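Beta-ketothiolase BktB (Ralstonia eutropha, PDB 4NZS) catalyses the condensation of acetyl-CoA with propionyl-CoA or a second acetyl-CoA, giving the beta-ketoacyl-CoA thioesters required for efficient production of the polyester PHBV. Local coordinates at residues 363-366 against 367-371; 102-105 against 106-109; 327-330 against 331-335; 73-76 against 77-81. All coordinates share one frame; numbering follows the deposited sequence.

Interaction 1. Residues 363-366 against 367-371; sequences LITV and KALHE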
ATOM      1  N   LEU A 363      -6.544 -13.649 -29.936  1.00 41.89           N
ATOM      2  CA  LEU A 363      -6.645 -15.019 -29.601  1.00 41.28           C
ATOM      3  C   LEU A 363      -7.642 -15.707 -30.513  1.00 44.09           C
ATOM      4  O   LEU A 363      -7.366 -16.760 -31.147  1.00 45.82           O
ATOM      5  CB  LEU A 363      -7.122 -15.075 -28.179  1.00 39.84           C
ATOM      6  CG  LEU A 363      -7.172 -16.448 -27.649  1.00 42.03           C
ATOM      7  CD1 LEU A 363      -6.384 -16.471 -26.360  1.00 44.77           C
ATOM      8  CD2 LEU A 363      -8.608 -16.920 -27.497  1.00 45.82           C
ATOM      9  N   ILE A 364      -8.820 -15.127 -30.558  1.00 41.65           N
ATOM     10  CA  ILE A 364      -9.845 -15.634 -31.425  1.00 41.40           C
ATOM     11  C   ILE A 364      -9.412 -15.537 -32.893  1.00 42.42           C
ATOM     12  O   ILE A 364      -9.842 -16.336 -33.720  1.00 42.71           O
ATOM     13  CB  ILE A 364     -11.212 -14.904 -31.229  1.00 41.22           C
ATOM     14  CG1 ILE A 364     -11.128 -13.436 -31.639  1.00 37.42           C
ATOM     15  CG2 ILE A 364     -11.714 -15.076 -29.790  1.00 39.34           C
ATOM     16  CD1 ILE A 364     -12.389 -12.659 -31.320  1.00 42.17           C
ATOM     17  N   THR A 365      -8.560 -14.575 -33.233  1.00 42.31           N
ATOM     18  CA  THR A 365      -8.051 -14.552 -34.585  1.00 44.79           C
ATOM     19  C   THR A 365      -7.359 -15.899 -34.827  1.00 46.83           C
ATOM     20  O   THR A 365      -7.795 -16.690 -35.655  1.00 53.26           O
ATOM     21  CB  THR A 365      -7.171 -13.337 -34.828  1.00 47.02           C
ATOM     22  OG1 THR A 365      -8.006 -12.182 -34.850  1.00 46.23           O
ATOM     23  CG2 THR A 365      -6.488 -13.413 -36.151  1.00 49.18           C
ATOM     24  N   VAL A 366      -6.365 -16.208 -34.023  1.00 50.01           N
ATOM     25  CA  VAL A 366      -5.681 -17.497 -34.084  1.00 48.95           C
ATOM     26  C   VAL A 366      -6.668 -18.669 -34.051  1.00 48.48           C
ATOM     27  O   VAL A 366      -6.513 -19.694 -34.779  1.00 40.41           O
ATOM     28  CB  VAL A 366      -4.682 -17.603 -32.934  1.00 49.86           C
ATOM     29  CG1 VAL A 366      -4.193 -19.031 -32.757  1.00 49.29           C
ATOM     30  CG2 VAL A 366      -3.526 -16.629 -33.193  1.00 50.95           C
ATOM     31  N   LYS A 367      -7.719 -18.538 -33.265  1.00 42.31           N
ATOM     32  CA  LYS A 367      -8.731 -19.584 -33.364  1.00 40.44           C
ATOM     33  C   LYS A 367      -9.302 -19.721 -34.761  1.00 37.69           C
ATOM     34  O   LYS A 367      -9.486 -20.813 -35.247  1.00 40.09           O
ATOM     35  CB  LYS A 367      -9.894 -19.310 -32.464  1.00 35.72           C
ATOM     36  CG  LYS A 367      -9.601 -19.598 -31.049  1.00 34.52           C
ATOM     37  CD  LYS A 367     -10.748 -18.995 -30.288  1.00 35.77           C
ATOM     38  CE  LYS A 367     -11.945 -19.880 -30.297  1.00 36.00           C
ATOM     39  NZ  LYS A 367     -12.855 -19.461 -29.217  1.00 34.20           N
ATOM     40  N   ALA A 368      -9.596 -18.601 -35.389  1.00 41.53           N
ATOM     41  CA  ALA A 368     -10.573 -18.600 -36.486  1.00 45.30           C
ATOM     42  C   ALA A 368      -9.933 -19.113 -37.740  1.00 40.29           C
ATOM     43  O   ALA A 368     -10.369 -20.124 -38.277  1.00 40.86           O
ATOM     44  CB  ALA A 368     -11.144 -17.205 -36.690  1.00 44.80           C
ATOM     45  N   LEU A 369      -8.884 -18.419 -38.164  1.00 40.53           N
ATOM     46  CA  LEU A 369      -7.827 -18.959 -39.044  1.00 42.19           C
ATOM     47  C   LEU A 369      -7.526 -20.469 -38.865  1.00 47.95           C
ATOM     48  O   LEU A 369      -7.398 -21.218 -39.833  1.00 55.94           O
ATOM     49  CB  LEU A 369      -6.549 -18.144 -38.818  1.00 44.40           C
ATOM     50  CG  LEU A 369      -6.298 -16.900 -39.747  1.00 44.71           C
ATOM     51  CD1 LEU A 369      -7.544 -16.170 -40.237  1.00 44.20           C
ATOM     52  CD2 LEU A 369      -5.331 -15.877 -39.169  1.00 39.50           C
ATOM     53  N   HIS A 370      -7.446 -20.949 -37.642  1.00 51.13           N
ATOM     54  CA  HIS A 370      -7.137 -22.366 -37.462  1.00 56.88           C
ATOM     55  C   HIS A 370      -8.317 -23.290 -37.763  1.00 59.92           C
ATOM     56  O   HIS A 370      -8.100 -24.451 -38.181  1.00 61.64           O
ATOM     57  CB  HIS A 370      -6.522 -22.623 -36.082  1.00 53.81           C
ATOM     58  CG  HIS A 370      -5.042 -22.425 -36.066  1.00 52.34           C
ATOM     59  ND1 HIS A 370      -4.150 -23.470 -35.950  1.00 57.58           N
ATOM     60  CD2 HIS A 370      -4.291 -21.312 -36.241  1.00 55.77           C
ATOM     61  CE1 HIS A 370      -2.914 -23.002 -36.016  1.00 53.71           C
ATOM     62  NE2 HIS A 370      -2.972 -21.694 -36.192  1.00 53.62           N
ATOM     63  N   GLU A 371      -9.538 -22.782 -37.560  1.00 54.94           N
ATOM     64  CA  GLU A 371     -10.756 -23.509 -37.939  1.00 61.36           C
ATOM     65  C   GLU A 371     -10.929 -23.532 -39.447  1.00 66.71           C
ATOM     66  O   GLU A 371     -11.158 -24.580 -40.048  1.00 79.47           O
ATOM     67  CB  GLU A 371     -12.008 -22.883 -37.350  1.00 58.16           C
ATOM     68  CG  GLU A 371     -12.487 -23.593 -36.132  1.00 61.60           C
ATOM     69  CD  GLU A 371     -13.181 -24.889 -36.440  1.00 60.77           C
ATOM     70  OE1 GLU A 371     -12.478 -25.903 -36.533  1.00 67.07           O
ATOM     71  OE2 GLU A 371     -14.427 -24.899 -36.560  1.00 54.80           O
TER
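Lys367 lays its methylene chain back over the preceding turn of helix 357-375, enclosed on all its length by buried neighbours. Its CD sits 3.7 Å from Ile364 CA and 4.1 Å from Ile364 CG2, while Leu363 CD2 reaches the same Lys367 CD from another direction, also at 4.1 Å. The chain runs out beside the backbone N and then bends at chi3 (81°), carrying the ammonium away from both hydrocarbon neighbours. Buried as it is, NZ is paired with the carboxylate of Glu321 and with the carbonyl of Gly348. Underneath, Lys367 N bonds to Leu363 O at 2.8 Å, in the carbonyl plane. Thr365 O takes Ala368 N at 2.6 Å, with only weak bonds from Leu369 N to Thr365 O and from Ala368 N to Ile364 O, which gives this turn a 3-10 flavour. The setting explains the burial: in the thiolase fold this helix belongs to the central layer, sandwiched between beta sheets, and Ile364, Thr365 and Ala368 press on Val382 of strand 379-386. The side chain of Ile364 ends about 7 Å from that of His355, a predicted proton acceptor. Thr365 CG2 and Leu369 CD2, also buried, run abreast, 4.1 Å apart. The more open side is that of His370, which is partly exposed. It lies alongside Val366, its CD2 4.2 Å from Val366 CG1, and the carbonyl of Val366 approaches the imidazole at a slant. That same carbonyl accepts His370 N from 38° above its plane, and His370 NE2 has a weak bond to Gly15 O.

Interaction 2. Residues 102-105 against 106-109; sequences IVSA and AQTI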
ATOM      1  N   ILE A 102      -3.497  -6.700 -34.313  1.00 41.18           N
ATOM      2  CA  ILE A 102      -3.429  -7.302 -35.619  1.00 50.16           C
ATOM      3  C   ILE A 102      -3.550  -6.222 -36.708  1.00 49.10           C
ATOM      4  O   ILE A 102      -2.631  -6.061 -37.524  1.00 45.81           O
ATOM      5  CB  ILE A 102      -4.483  -8.404 -35.755  1.00 58.80           C
ATOM      6  CG1 ILE A 102      -3.816  -9.755 -35.530  1.00 57.85           C
ATOM      7  CG2 ILE A 102      -5.122  -8.398 -37.123  1.00 62.61           C
ATOM      8  CD1 ILE A 102      -3.261  -9.899 -34.156  1.00 53.56           C
ATOM      9  N   VAL A 103      -4.649  -5.466 -36.689  1.00 43.26           N
ATOM     10  CA  VAL A 103      -4.857  -4.411 -37.664  1.00 40.40           C
ATOM     11  C   VAL A 103      -3.705  -3.405 -37.766  1.00 46.78           C
ATOM     12  O   VAL A 103      -3.314  -3.033 -38.862  1.00 49.66           O
ATOM     13  CB  VAL A 103      -6.081  -3.577 -37.339  1.00 38.40           C
ATOM     14  CG1 VAL A 103      -6.046  -2.300 -38.138  1.00 40.42           C
ATOM     15  CG2 VAL A 103      -7.364  -4.358 -37.571  1.00 37.38           C
ATOM     16  N   SER A 104      -3.184  -2.909 -36.657  1.00 45.37           N
ATOM     17  CA  SER A 104      -2.141  -1.920 -36.780  1.00 45.94           C
ATOM     18  C   SER A 104      -0.833  -2.546 -37.297  1.00 53.50           C
ATOM     19  O   SER A 104      -0.021  -1.880 -37.960  1.00 58.38           O
ATOM     20  CB  SER A 104      -1.949  -1.192 -35.452  1.00 47.72           C
ATOM     21  OG  SER A 104      -3.191  -0.637 -35.019  1.00 49.05           O
ATOM     22  N   ALA A 105      -0.632  -3.823 -36.994  1.00 52.59           N
ATOM     23  CA  ALA A 105       0.438  -4.606 -37.602  1.00 54.59           C
ATOM     24  C   ALA A 105       0.229  -4.658 -39.110  1.00 52.72           C
ATOM     25  O   ALA A 105       1.121  -4.340 -39.900  1.00 49.57           O
ATOM     26  CB  ALA A 105       0.453  -6.025 -37.043  1.00 51.64           C
ATOM     27  N   ALA A 106      -0.963  -5.082 -39.490  1.00 50.34           N
ATOM     28  CA  ALA A 106      -1.363  -5.118 -40.878  1.00 56.77           C
ATOM     29  C   ALA A 106      -1.034  -3.794 -41.567  1.00 61.60           C
ATOM     30  O   ALA A 106      -0.340  -3.732 -42.591  1.00 66.66           O
ATOM     31  CB  ALA A 106      -2.864  -5.395 -40.959  1.00 54.70           C
ATOM     32  N   GLN A 107      -1.520  -2.731 -40.947  1.00 60.24           N
ATOM     33  CA  GLN A 107      -1.454  -1.427 -41.522  1.00 59.62           C
ATOM     34  C   GLN A 107      -0.067  -1.029 -41.951  1.00 58.11           C
ATOM     35  O   GLN A 107       0.085  -0.523 -43.034  1.00 53.20           O
ATOM     36  CB  GLN A 107      -2.040  -0.414 -40.555  1.00 61.25           C
ATOM     37  CG  GLN A 107      -3.561  -0.425 -40.571  1.00 64.07           C
ATOM     38  CD  GLN A 107      -4.163   0.626 -39.664  1.00 64.51           C
ATOM     39  OE1 GLN A 107      -5.341   0.953 -39.786  1.00 64.57           O
ATOM     40  NE2 GLN A 107      -3.354   1.174 -38.760  1.00 62.63           N
ATOM     41  N   THR A 108       0.949  -1.266 -41.131  1.00 63.16           N
ATOM     42  CA  THR A 108       2.298  -0.801 -41.498  1.00 66.38           C
ATOM     43  C   THR A 108       2.780  -1.516 -42.779  1.00 66.16           C
ATOM     44  O   THR A 108       3.433  -0.910 -43.653  1.00 64.53           O
ATOM     45  CB  THR A 108       3.331  -0.925 -40.340  1.00 67.62           C
ATOM     46  OG1 THR A 108       3.451  -2.284 -39.897  1.00 61.75           O
ATOM     47  CG2 THR A 108       2.951  -0.010 -39.162  1.00 70.50           C
ATOM     48  N   ILE A 109       2.400  -2.783 -42.927  1.00 63.70           N
ATOM     49  CA  ILE A 109       2.846  -3.532 -44.083  1.00 61.94           C
ATOM     50  C   ILE A 109       2.138  -2.983 -45.315  1.00 63.47           C
ATOM     51  O   ILE A 109       2.783  -2.701 -46.318  1.00 59.54           O
ATOM     52  CB  ILE A 109       2.542  -5.031 -44.005  1.00 57.06           C
ATOM     53  CG1 ILE A 109       3.157  -5.686 -42.773  1.00 56.63           C
ATOM     54  CG2 ILE A 109       3.113  -5.709 -45.246  1.00 58.52           C
ATOM     55  CD1 ILE A 109       2.765  -7.140 -42.594  1.00 52.32           C
TER
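Ala106 N donates to Ile102 O at 2.8 Å in an almost straight bond (174° at the hydrogen), and Gln107 N repeats the step to Val103 O. Both belong to helix 97-110, one of the two helices at the heart of the layered thiolase fold; it starts just after Cys95, the nucleophile by similarity, though this contact lies farther down the helix, away from the site. The next turn is held less firmly: Thr108 N has only weak bonds, to Ser104 O and Ala105 O. Its side chain adds a bond of its own. With OG1 set between the backbone N and the carbonyl carbon (chi1 59°), the hydroxyl swings back along the helix and donates to Ala105 O at 3.1 Å, tilted 22° from the carbonyl plane, while CG2 rests 3.7 Å from Ser104 O. Ser104 sends its hydroxyl the same way, back one turn to Gln100 O. Outside the polar core, Ile102 and Ile109 press on Met265 of strand 257-267, fixing one side of the helix against the sheet. A different side meets the second subunit, where Gln107 packs against Gln107 of the neighbouring copy, as happens near a twofold axis. Within the chain, Gln107 stretches out past CG and crosses the side chain of Val103 at a slant. Gln107 CG stands 3.1 Å from Val103 O, and the carbon Gln107 CD lies 3.8 Å from Val103 CG1, the methyl that is anti to the valine N.

Interaction 3. Residues 327-330 against 331-335; sequences AAQA and CAVTK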
ATOM      1  N   ALA A 327     -23.477 -13.390 -23.270  1.00 50.25           N
ATOM      2  CA  ALA A 327     -24.509 -13.958 -24.182  1.00 46.21           C
ATOM      3  C   ALA A 327     -25.521 -12.880 -24.556  1.00 41.42           C
ATOM      4  O   ALA A 327     -25.786 -12.660 -25.725  1.00 44.26           O
ATOM      5  CB  ALA A 327     -25.194 -15.168 -23.578  1.00 41.46           C
ATOM      6  N   ALA A 328     -26.016 -12.170 -23.554  1.00 46.02           N
ATOM      7  CA  ALA A 328     -26.810 -10.953 -23.751  1.00 47.79           C
ATOM      8  C   ALA A 328     -26.395 -10.083 -24.953  1.00 47.55           C
ATOM      9  O   ALA A 328     -27.253  -9.556 -25.649  1.00 43.03           O
ATOM     10  CB  ALA A 328     -26.769 -10.124 -22.483  1.00 49.28           C
ATOM     11  N   GLN A 329     -25.094  -9.918 -25.188  1.00 50.04           N
ATOM     12  CA  GLN A 329     -24.608  -9.175 -26.391  1.00 51.93           C
ATOM     13  C   GLN A 329     -24.275 -10.078 -27.555  1.00 51.41           C
ATOM     14  O   GLN A 329     -24.410  -9.655 -28.718  1.00 49.70           O
ATOM     15  CB  GLN A 329     -23.373  -8.291 -26.106  1.00 48.30           C
ATOM     16  CG  GLN A 329     -22.115  -9.012 -25.645  1.00 44.35           C
ATOM     17  CD  GLN A 329     -21.141  -9.384 -26.754  1.00 41.12           C
ATOM     18  OE1 GLN A 329     -20.884  -8.617 -27.688  1.00 39.89           O
ATOM     19  NE2 GLN A 329     -20.580 -10.561 -26.644  1.00 39.70           N
ATOM     20  N   ALA A 330     -23.802 -11.293 -27.271  1.00 51.75           N
ATOM     21  CA  ALA A 330     -23.433 -12.217 -28.371  1.00 52.88           C
ATOM     22  C   ALA A 330     -24.704 -12.593 -29.133  1.00 53.48           C
ATOM     23  O   ALA A 330     -24.742 -12.437 -30.351  1.00 51.35           O
ATOM     24  CB  ALA A 330     -22.698 -13.463 -27.873  1.00 50.80           C
ATOM     25  N   CYS A 331     -25.745 -13.033 -28.409  1.00 52.50           N
ATOM     26  CA  CYS A 331     -27.039 -13.328 -29.029  1.00 52.75           C
ATOM     27  C   CYS A 331     -27.525 -12.104 -29.854  1.00 53.34           C
ATOM     28  O   CYS A 331     -27.823 -12.216 -31.054  1.00 56.78           O
ATOM     29  CB  CYS A 331     -28.064 -13.724 -27.984  1.00 47.66           C
ATOM     30  SG  CYS A 331     -27.879 -15.384 -27.297  1.00 56.26           S
ATOM     31  N   ALA A 332     -27.538 -10.934 -29.227  1.00 55.29           N
ATOM     32  CA  ALA A 332     -27.905  -9.684 -29.922  1.00 55.47           C
ATOM     33  C   ALA A 332     -27.169  -9.508 -31.240  1.00 59.37           C
ATOM     34  O   ALA A 332     -27.800  -9.329 -32.275  1.00 64.18           O
ATOM     35  CB  ALA A 332     -27.666  -8.481 -29.027  1.00 54.57           C
ATOM     36  N   VAL A 333     -25.839  -9.595 -31.195  1.00 68.65           N
ATOM     37  CA  VAL A 333     -24.996  -9.417 -32.389  1.00 72.04           C
ATOM     38  C   VAL A 333     -25.240 -10.475 -33.483  1.00 72.34           C
ATOM     39  O   VAL A 333     -25.121 -10.161 -34.678  1.00 66.20           O
ATOM     40  CB  VAL A 333     -23.490  -9.371 -32.022  1.00 75.86           C
ATOM     41  CG1 VAL A 333     -22.606  -9.323 -33.270  1.00 74.99           C
ATOM     42  CG2 VAL A 333     -23.189  -8.157 -31.146  1.00 78.13           C
ATOM     43  N   THR A 334     -25.578 -11.705 -33.083  1.00 68.37           N
ATOM     44  CA  THR A 334     -25.962 -12.748 -34.040  1.00 72.02           C
ATOM     45  C   THR A 334     -27.198 -12.342 -34.845  1.00 74.15           C
ATOM     46  O   THR A 334     -27.222 -12.423 -36.087  1.00 70.78           O
ATOM     47  CB  THR A 334     -26.352 -14.054 -33.331  1.00 78.94           C
ATOM     48  OG1 THR A 334     -25.655 -14.171 -32.087  1.00 79.10           O
ATOM     49  CG2 THR A 334     -26.053 -15.255 -34.225  1.00 82.82           C
ATOM     50  N   LYS A 335     -28.215 -11.928 -34.089  1.00 67.85           N
ATOM     51  CA  LYS A 335     -29.536 -11.582 -34.582  1.00 60.65           C
ATOM     52  C   LYS A 335     -29.479 -10.402 -35.541  1.00 61.31           C
ATOM     53  O   LYS A 335     -29.643 -10.578 -36.736  1.00 60.88           O
ATOM     54  CB  LYS A 335     -30.412 -11.279 -33.376  1.00 63.17           C
ATOM     55  CG  LYS A 335     -31.811 -10.727 -33.616  1.00 68.36           C
ATOM     56  CD  LYS A 335     -32.660 -11.104 -32.395  1.00 68.93           C
ATOM     57  CE  LYS A 335     -33.971 -10.366 -32.310  1.00 72.80           C
ATOM     58  NZ  LYS A 335     -33.794  -9.013 -31.718  1.00 75.74           N
TER
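The backbone is helical, though uneven at Ala328 and Gln329, with Cys331 N reaching Ala327 O at 2.7 Å in the carbonyl plane and Val333 N reaching Gln329 O at 2.9 Å. Helix 327-336 directly follows the Asn-Glu-Ala-Phe sequence that thiolases carry ahead of it, so its first turn begins close to the catalytic centre. The side chain of Gln329 comes within about 3 Å of that of Cys385, a predicted proton acceptor. It leaves the backbone between its own N and carbonyl carbon (chi1 62°) and bends at chi2, running abreast of Val333. On that flank Val333 CG2 lies 3.1 Å from Gln329 O, and the valine rests against Pro299 and Val300 of helix 299-310. Cys331 carries its SG beside its backbone N, 3.8 Å from Ala327 O, and packs on Gln180 and Ala184 of helix 178-197. Ala332 CB lies 3.6 Å from Ala328 O, with Val170 of helix 163-173 against it. Thr334 is the polar side chain that folds back onto the helix. Its OG1 meets Ala330 O at 2.6 Å, from 35° above the carbonyl plane, while Thr334 N meets the same oxygen at 2.9 Å, nearly in line with the C=O bond. Reaching that oxygen takes the hydroxyl off a staggered position, to a chi1 of -29°. One carbonyl thus accepts two bonds from a single residue, which should restrain the rotation of the threonine and use the hydroxyl's proton within the helix itself.

Interaction 4. Residues 73-76 against 77-81; sequences GRVA and AVNGG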
ATOM      1  N   GLY A  73       5.119  -4.331 -25.578  1.00 32.07           N
ATOM      2  CA  GLY A  73       5.296  -4.836 -26.939  1.00 31.79           C
ATOM      3  C   GLY A  73       6.761  -4.968 -27.368  1.00 28.67           C
ATOM      4  O   GLY A  73       7.093  -5.754 -28.212  1.00 23.90           O
ATOM      5  N   ARG A  74       7.626  -4.150 -26.820  1.00 31.38           N
ATOM      6  CA  ARG A  74       9.042  -4.262 -27.106  1.00 33.66           C
ATOM      7  C   ARG A  74       9.573  -5.406 -26.306  1.00 38.02           C
ATOM      8  O   ARG A  74      10.440  -6.126 -26.781  1.00 41.74           O
ATOM      9  CB  ARG A  74       9.737  -2.968 -26.756  1.00 37.14           C
ATOM     10  CG  ARG A  74      11.259  -2.953 -26.838  1.00 43.91           C
ATOM     11  CD  ARG A  74      11.783  -2.604 -28.211  1.00 43.70           C
ATOM     12  NE  ARG A  74      13.196  -2.263 -28.122  1.00 49.57           N
ATOM     13  CZ  ARG A  74      13.999  -2.076 -29.164  1.00 49.35           C
ATOM     14  NH1 ARG A  74      13.546  -2.180 -30.409  1.00 50.79           N
ATOM     15  NH2 ARG A  74      15.276  -1.799 -28.961  1.00 50.37           N
ATOM     16  N   VAL A  75       9.062  -5.624 -25.099  1.00 38.99           N
ATOM     17  CA  VAL A  75       9.582  -6.740 -24.292  1.00 38.32           C
ATOM     18  C   VAL A  75       9.110  -8.088 -24.841  1.00 39.80           C
ATOM     19  O   VAL A  75       9.841  -9.088 -24.773  1.00 37.28           O
ATOM     20  CB  VAL A  75       9.180  -6.649 -22.791  1.00 42.64           C
ATOM     21  CG1 VAL A  75       9.612  -7.917 -22.050  1.00 44.70           C
ATOM     22  CG2 VAL A  75       9.810  -5.455 -22.108  1.00 40.65           C
ATOM     23  N   ALA A  76       7.875  -8.161 -25.303  1.00 42.14           N
ATOM     24  CA  ALA A  76       7.415  -9.421 -25.837  1.00 42.77           C
ATOM     25  C   ALA A  76       8.210  -9.729 -27.068  1.00 40.67           C
ATOM     26  O   ALA A  76       8.619 -10.857 -27.280  1.00 55.78           O
ATOM     27  CB  ALA A  76       5.940  -9.387 -26.153  1.00 41.34           C
ATOM     28  N   ALA A  77       8.418  -8.721 -27.893  1.00 35.62           N
ATOM     29  CA  ALA A  77       9.160  -8.939 -29.106  1.00 38.85           C
ATOM     30  C   ALA A  77      10.598  -9.305 -28.845  1.00 34.30           C
ATOM     31  O   ALA A  77      11.073 -10.316 -29.294  1.00 31.92           O
ATOM     32  CB  ALA A  77       9.118  -7.675 -29.941  1.00 35.64           C
ATOM     33  N   VAL A  78      11.262  -8.499 -28.044  1.00 36.59           N
ATOM     34  CA  VAL A  78      12.676  -8.687 -27.801  1.00 40.52           C
ATOM     35  C   VAL A  78      12.955  -9.951 -27.009  1.00 46.21           C
ATOM     36  O   VAL A  78      13.927 -10.644 -27.238  1.00 45.27           O
ATOM     37  CB  VAL A  78      13.318  -7.447 -27.195  1.00 36.53           C
ATOM     38  CG1 VAL A  78      14.808  -7.642 -27.079  1.00 40.16           C
ATOM     39  CG2 VAL A  78      13.003  -6.245 -28.060  1.00 35.24           C
ATOM     40  N   ASN A  79      12.086 -10.230 -26.062  1.00 43.24           N
ATOM     41  CA  ASN A  79      12.226 -11.449 -25.281  1.00 50.20           C
ATOM     42  C   ASN A  79      11.984 -12.720 -26.060  1.00 51.14           C
ATOM     43  O   ASN A  79      12.367 -13.788 -25.594  1.00 50.89           O
ATOM     44  CB  ASN A  79      11.249 -11.498 -24.119  1.00 57.09           C
ATOM     45  CG  ASN A  79      11.764 -10.801 -22.894  1.00 63.02           C
ATOM     46  OD1 ASN A  79      12.790 -10.123 -22.936  1.00 62.21           O
ATOM     47  ND2 ASN A  79      11.054 -10.984 -21.773  1.00 67.68           N
ATOM     48  N   GLY A  80      11.296 -12.615 -27.196  1.00 50.08           N
ATOM     49  CA  GLY A  80      10.946 -13.774 -27.996  1.00 47.09           C
ATOM     50  C   GLY A  80      11.736 -13.843 -29.286  1.00 50.43           C
ATOM     51  O   GLY A  80      11.267 -14.440 -30.254  1.00 58.20           O
ATOM     52  N   GLY A  81      12.909 -13.207 -29.300  1.00 47.50           N
ATOM     53  CA  GLY A  81      13.876 -13.340 -30.381  1.00 50.67           C
ATOM     54  C   GLY A  81      13.969 -12.263 -31.464  1.00 51.35           C
ATOM     55  O   GLY A  81      14.911 -12.286 -32.267  1.00 52.52           O
TER
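Ala77, Val75 and Ala76 carry this turn of helix 72-79. Ala77 tucks its methyl against the preceding turn, CB 3.3 Å from Gly73 O, and its amide N bonds to the same oxygen at 3.3 Å, coming from 49° above the carbonyl plane. Val75 works through one branch: CG1, anti to the backbone N, lies about 3.4 Å from Asn79 ND2, the two side chains running abreast. That is a methyl against an amide; the polar partner of ND2 is Glu34, by a weak bond. Ala76 offers its carbonyl to Gly80 N, a weak bond of 3.2 Å, as the chain turns toward Gly81. On another flank Val78 CG2 lies across one face of the Arg74 guanidinium and 3.8 Å from Arg74 CD. In both the Val75-Asn79 and the Arg74-Val78 pair the modelled spacing is too tight in places for fine detail to be trusted. The guanidinium reaches across to the second subunit: NE bonds to Gly388 O there, and NH1 to Ile84 O of its own chain. The helix lies at an interface with the second subunit. Val78 and Asn79 pack on Phe158 of that subunit, Val75 and Asn79 lean on Ala33 and Ala37 of helix 32-47, and Ala76 and Ala77 face Phe59 and Val57 of strand 57-60.

Each contact is local to one helix, with interaction 4 running off its C-terminal end, so none closes a long loop, and along the chain they follow one another without nesting or crossing. Interaction 4 comes first, at the subunit interface, then interaction 2 about 17 Å away between centres; both lie in the N-terminal thiolase domain. Interactions 3 and 1 follow in the C-terminal domain, on successive helices whose contact centres are 20 Å apart. Interactions 1 and 2, on the central helices of the two halves, come within about 5 Å at their nearest atoms without touching. Interactions 3 and 4 sit on opposite sides of the chain's centre, 36 Å apart between centres.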